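Local atomic coordinates of flap endonuclease 1 (Desulfurococcus amylolyticus, PDB entry 3ORY), a protein that probably cleaves the 5' flaps of branched DNA intermediates, as flap endonucleases do during replication and repair. Residues Y77-I82 / S151-M156; A51-P56 / H71-F76. All coordinates share one frame; numbering follows the deposited sequence.

Interaction 1 (Y77-I82 / S151-M156)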
# COMPACT_ATOMS: atom_id res chain seq x y z
N TYR A 77 13.66 6.27 4.86
CA TYR A 77 13.28 7.59 5.35
C TYR A 77 11.87 7.66 5.93
O TYR A 77 11.65 8.33 6.93
CB TYR A 77 13.51 8.66 4.27
CG TYR A 77 14.98 8.90 4.00
CD1 TYR A 77 15.81 9.49 4.97
CD2 TYR A 77 15.55 8.53 2.78
CE1 TYR A 77 17.17 9.71 4.72
CE2 TYR A 77 16.92 8.76 2.52
CZ TYR A 77 17.71 9.34 3.50
OH TYR A 77 19.05 9.55 3.26
N ARG A 78 10.92 6.96 5.30
CA ARG A 78 9.55 6.96 5.79
C ARG A 78 9.42 6.21 7.11
O ARG A 78 8.70 6.66 8.01
CB ARG A 78 8.59 6.37 4.75
CG ARG A 78 7.14 6.21 5.21
CD ARG A 78 6.50 7.56 5.56
NE ARG A 78 6.60 8.53 4.46
CZ ARG A 78 5.81 9.59 4.32
NH1 ARG A 78 4.84 9.82 5.20
NH2 ARG A 78 5.98 10.42 3.30
N THR A 79 10.13 5.09 7.24
CA THR A 79 10.09 4.32 8.49
C THR A 79 10.68 5.13 9.64
O THR A 79 10.14 5.09 10.75
CB THR A 79 10.80 2.95 8.37
OG1 THR A 79 10.18 2.19 7.32
CG2 THR A 79 10.69 2.17 9.68
N ILE A 80 11.77 5.84 9.37
CA ILE A 80 12.36 6.76 10.35
C ILE A 80 11.33 7.79 10.81
O ILE A 80 11.15 7.99 12.01
CB ILE A 80 13.62 7.48 9.79
CG1 ILE A 80 14.76 6.47 9.64
CG2 ILE A 80 14.08 8.61 10.74
CD1 ILE A 80 16.01 7.05 9.03
N ASN A 81 10.64 8.41 9.85
CA ASN A 81 9.61 9.42 10.16
C ASN A 81 8.49 8.87 11.03
O ASN A 81 8.01 9.54 11.94
CB ASN A 81 8.98 9.97 8.90
CG ASN A 81 9.89 10.90 8.15
OD1 ASN A 81 10.58 11.76 8.74
ND2 ASN A 81 9.87 10.77 6.83
N ILE A 82 8.07 7.65 10.71
CA ILE A 82 7.00 6.97 11.42
C ILE A 82 7.41 6.73 12.87
O ILE A 82 6.66 7.05 13.80
CB ILE A 82 6.63 5.65 10.68
CG1 ILE A 82 5.85 5.99 9.40
CG2 ILE A 82 5.82 4.73 11.55
CD1 ILE A 82 5.60 4.77 8.51
N SER A 151 16.06 -7.20 4.47
CA SER A 151 17.40 -7.00 5.03
C SER A 151 17.56 -5.61 5.65
O SER A 151 18.15 -5.47 6.71
CB SER A 151 18.49 -7.20 3.98
OG SER A 151 18.50 -8.54 3.52
N LEU A 152 17.03 -4.59 4.97
CA LEU A 152 17.11 -3.22 5.49
C LEU A 152 16.35 -3.08 6.82
O LEU A 152 16.86 -2.49 7.78
CB LEU A 152 16.61 -2.20 4.46
CG LEU A 152 16.57 -0.74 4.94
CD1 LEU A 152 17.99 -0.21 5.30
CD2 LEU A 152 15.90 0.15 3.91
N LEU A 153 15.13 -3.61 6.88
CA LEU A 153 14.34 -3.57 8.10
C LEU A 153 15.05 -4.27 9.25
O LEU A 153 15.08 -3.74 10.37
CB LEU A 153 12.92 -4.12 7.87
CG LEU A 153 12.08 -3.33 6.86
CD1 LEU A 153 10.82 -4.11 6.45
CD2 LEU A 153 11.71 -1.93 7.38
N ASP A 154 15.62 -5.45 8.98
CA ASP A 154 16.45 -6.17 9.96
C ASP A 154 17.55 -5.26 10.52
O ASP A 154 17.72 -5.15 11.74
CB ASP A 154 17.12 -7.42 9.36
CG ASP A 154 16.11 -8.51 8.98
OD1 ASP A 154 14.93 -8.41 9.36
OD2 ASP A 154 16.53 -9.46 8.27
N ALA A 155 18.28 -4.60 9.62
CA ALA A 155 19.34 -3.67 10.03
C ALA A 155 18.81 -2.51 10.88
O ALA A 155 19.50 -2.03 11.80
CB ALA A 155 20.09 -3.15 8.82
N MET A 156 17.58 -2.06 10.59
CA MET A 156 16.95 -0.94 11.31
C MET A 156 16.31 -1.37 12.64
O MET A 156 15.89 -0.53 13.43
CB MET A 156 15.89 -0.26 10.44
CG MET A 156 16.42 0.42 9.17
SD MET A 156 15.12 1.17 8.14
CE MET A 156 14.61 2.55 9.16
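Met156 makes most of this contact, laying the end of its thioether chain against Thr79 and Ile80. Its methyl carbon CE is the atom that arrives: it lies 3.9 Å from Thr79 CB and 4.0 Å from Ile80 CG1, so one group touches two neighbouring side chains of helix 70-84. The chain leaves the backbone extended (chi2 178°) and then bends at the sulfur (chi3 70°), which swings CE into that position. Its approach differs for the two partners: it crosses Ile80 at about a right angle and runs more aslant past Thr79, whose methyl CG2 is 4.0 Å from CE. Ile80 does not aim its CB at the other helix, but CG1 brings the branch nearer.

On the flank of Thr79, Leu153 adds a looser touch, with CD2 4.4 Å from Thr79 OG1. That hydroxyl is buried yet well provided for, since it is hydrogen-bonded to Leu75 O one turn earlier and to the phenol OH of Tyr91. Both partners lie outside the two segments, while CB and CG2 of the threonine meet the methionine.

With the two helix segments' axes 11.9 Å apart, packing is thin, one methyl reaching the inner carbons of two side chains. The helices run in roughly the same direction, crossing at -36°. Each leads into a strand, 88-93 and 160-162, and these pair in parallel; the contact thus joins the helices that lead into two neighbouring parallel strands of the alpha/beta core that flap endonucleases share with PIN-like nucleases.

Interaction 2 (A51-P56 / H71-F76); sequences AAIRQP and HLSGLF
Ile53 presses its side chain onto the Ser73-Gly74 turn of helix 70-84, and all the close packing between the two segments comes from this one residue. Its backbone, the first to leave helical geometry after helix 42-52, comes within 6.6 Å of the helix, measured from Ile53 CA to Gly74 CA. Glycine matters there, because a side chain at that position would point toward the isoleucine. The delta methyl is modelled implausibly close to the glycine, so its exact position is doubtful, although the side chain points toward this stretch of helix.

The second branch makes an ordinary contact. Ile53 CG2 rests beside Ser73, 4.1 Å from OG and 4.2 Å from Ser73 CB. Leu61, from the intervening loop, touches both Ile53 and Ser73, and the carbonyl oxygen of Ile53 accepts a hydrogen bond from Ser70 near the start of the helix.

Toward the helix, the other side is loose. Beyond Ile53 the chain runs away from the helix, through Arg54, whose guanidinium is occupied by the carbonyls of Leu50, Gly58 and Met137, to the solvent-exposed Pro56. Ala52, just before the isoleucine, is exposed as well. Cutting Ile53 back to an alanine is likely to leave Ser73 and Leu61 without their apolar neighbour and open a gap over Gly74.

Between these segments the contact is purely van der Waals: branched aliphatic carbon against bare helix backbone and a small hydroxyl side chain. It therefore depends on fit of shape, and the hydrogen bond between Ile53 O and Ser70 OG lies just outside it.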
# COMPACT_ATOMS: atom_id res chain seq x y z
N ALA A 51 6.74 4.53 -6.79
CA ALA A 51 6.04 5.56 -7.55
C ALA A 51 6.32 6.98 -7.06
O ALA A 51 6.37 7.92 -7.86
CB ALA A 51 4.52 5.28 -7.52
N ALA A 52 6.49 7.16 -5.75
CA ALA A 52 6.54 8.51 -5.16
C ALA A 52 7.95 9.09 -5.04
O ALA A 52 8.13 10.31 -5.04
CB ALA A 52 5.83 8.53 -3.80
N ILE A 53 8.95 8.22 -4.93
CA ILE A 53 10.32 8.68 -4.74
C ILE A 53 11.08 8.65 -6.06
O ILE A 53 11.40 7.59 -6.59
CB ILE A 53 11.00 7.91 -3.59
CG1 ILE A 53 10.22 8.18 -2.29
CG2 ILE A 53 12.45 8.35 -3.42
CD1 ILE A 53 10.37 7.14 -1.27
N ARG A 54 11.34 9.85 -6.58
CA ARG A 54 11.87 10.04 -7.93
C ARG A 54 12.90 11.16 -7.97
O ARG A 54 12.89 12.05 -7.12
CB ARG A 54 10.73 10.36 -8.91
CG ARG A 54 9.71 9.22 -9.09
CD ARG A 54 10.36 8.04 -9.81
NE ARG A 54 9.52 6.84 -9.82
CZ ARG A 54 9.01 6.28 -10.92
NH1 ARG A 54 9.24 6.80 -12.12
NH2 ARG A 54 8.27 5.19 -10.80
N GLN A 55 13.78 11.12 -8.97
CA GLN A 55 14.68 12.22 -9.28
C GLN A 55 13.81 13.41 -9.73
O GLN A 55 12.62 13.22 -10.02
CB GLN A 55 15.69 11.79 -10.37
CG GLN A 55 16.68 10.70 -9.89
CD GLN A 55 17.67 10.23 -10.96
OE1 GLN A 55 17.89 9.02 -11.14
NE2 GLN A 55 18.26 11.17 -11.68
N PRO A 56 14.37 14.64 -9.77
CA PRO A 56 13.53 15.79 -10.13
C PRO A 56 12.75 15.63 -11.44
O PRO A 56 11.59 16.07 -11.52
CB PRO A 56 14.53 16.94 -10.20
CG PRO A 56 15.60 16.56 -9.22
CD PRO A 56 15.71 15.06 -9.31
N HIS A 71 12.65 2.19 -3.69
CA HIS A 71 11.93 1.41 -2.68
C HIS A 71 12.68 1.40 -1.35
O HIS A 71 12.06 1.46 -0.29
CB HIS A 71 11.70 -0.02 -3.18
CG HIS A 71 12.97 -0.74 -3.52
ND1 HIS A 71 13.86 -0.27 -4.46
CD2 HIS A 71 13.49 -1.89 -3.05
CE1 HIS A 71 14.88 -1.10 -4.55
NE2 HIS A 71 14.68 -2.10 -3.71
N LEU A 72 14.00 1.33 -1.43
CA LEU A 72 14.85 1.34 -0.24
C LEU A 72 14.93 2.73 0.39
O LEU A 72 14.98 2.84 1.60
CB LEU A 72 16.27 0.85 -0.57
CG LEU A 72 16.38 -0.58 -1.06
CD1 LEU A 72 17.81 -0.91 -1.48
CD2 LEU A 72 15.87 -1.59 -0.02
N SER A 73 14.95 3.76 -0.45
CA SER A 73 14.98 5.14 0.02
C SER A 73 13.70 5.47 0.79
O SER A 73 13.75 5.97 1.91
CB SER A 73 15.15 6.09 -1.15
OG SER A 73 15.34 7.40 -0.68
N GLY A 74 12.56 5.18 0.17
CA GLY A 74 11.27 5.29 0.85
C GLY A 74 11.19 4.51 2.13
O GLY A 74 10.81 5.05 3.18
N LEU A 75 11.57 3.23 2.07
CA LEU A 75 11.48 2.39 3.25
C LEU A 75 12.33 2.94 4.40
O LEU A 75 11.90 2.95 5.55
CB LEU A 75 11.88 0.96 2.92
CG LEU A 75 11.55 -0.12 3.95
CD1 LEU A 75 10.06 -0.25 4.18
CD2 LEU A 75 12.11 -1.45 3.48
N PHE A 76 13.54 3.39 4.09
CA PHE A 76 14.42 3.97 5.09
C PHE A 76 13.85 5.26 5.69
O PHE A 76 13.56 5.31 6.89
CB PHE A 76 15.80 4.22 4.47
CG PHE A 76 16.82 4.80 5.44
CD1 PHE A 76 17.22 4.09 6.57
CD2 PHE A 76 17.39 6.05 5.19
CE1 PHE A 76 18.18 4.63 7.45
CE2 PHE A 76 18.34 6.60 6.06
CZ PHE A 76 18.74 5.88 7.18

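From the N terminus, helix 42-52 ends at the 51-56 segment, and the chain loops round until helix 70-84 returns to it at 71-76: interaction 2 closes that short excursion of 14 residues. The same helix continues directly into 77-82, the first half of interaction 1, which waits for helix 143-156 and so closes a far longer, mostly helical excursion. The two loops follow one another in series and neither crosses the other. Helix 70-84 is common to both, and they also touch: Met156 CE lies 3.7 Å from Phe76 O. Together they tie the end of helix 42-52 and the last turns of helix 143-156 to helix 70-84.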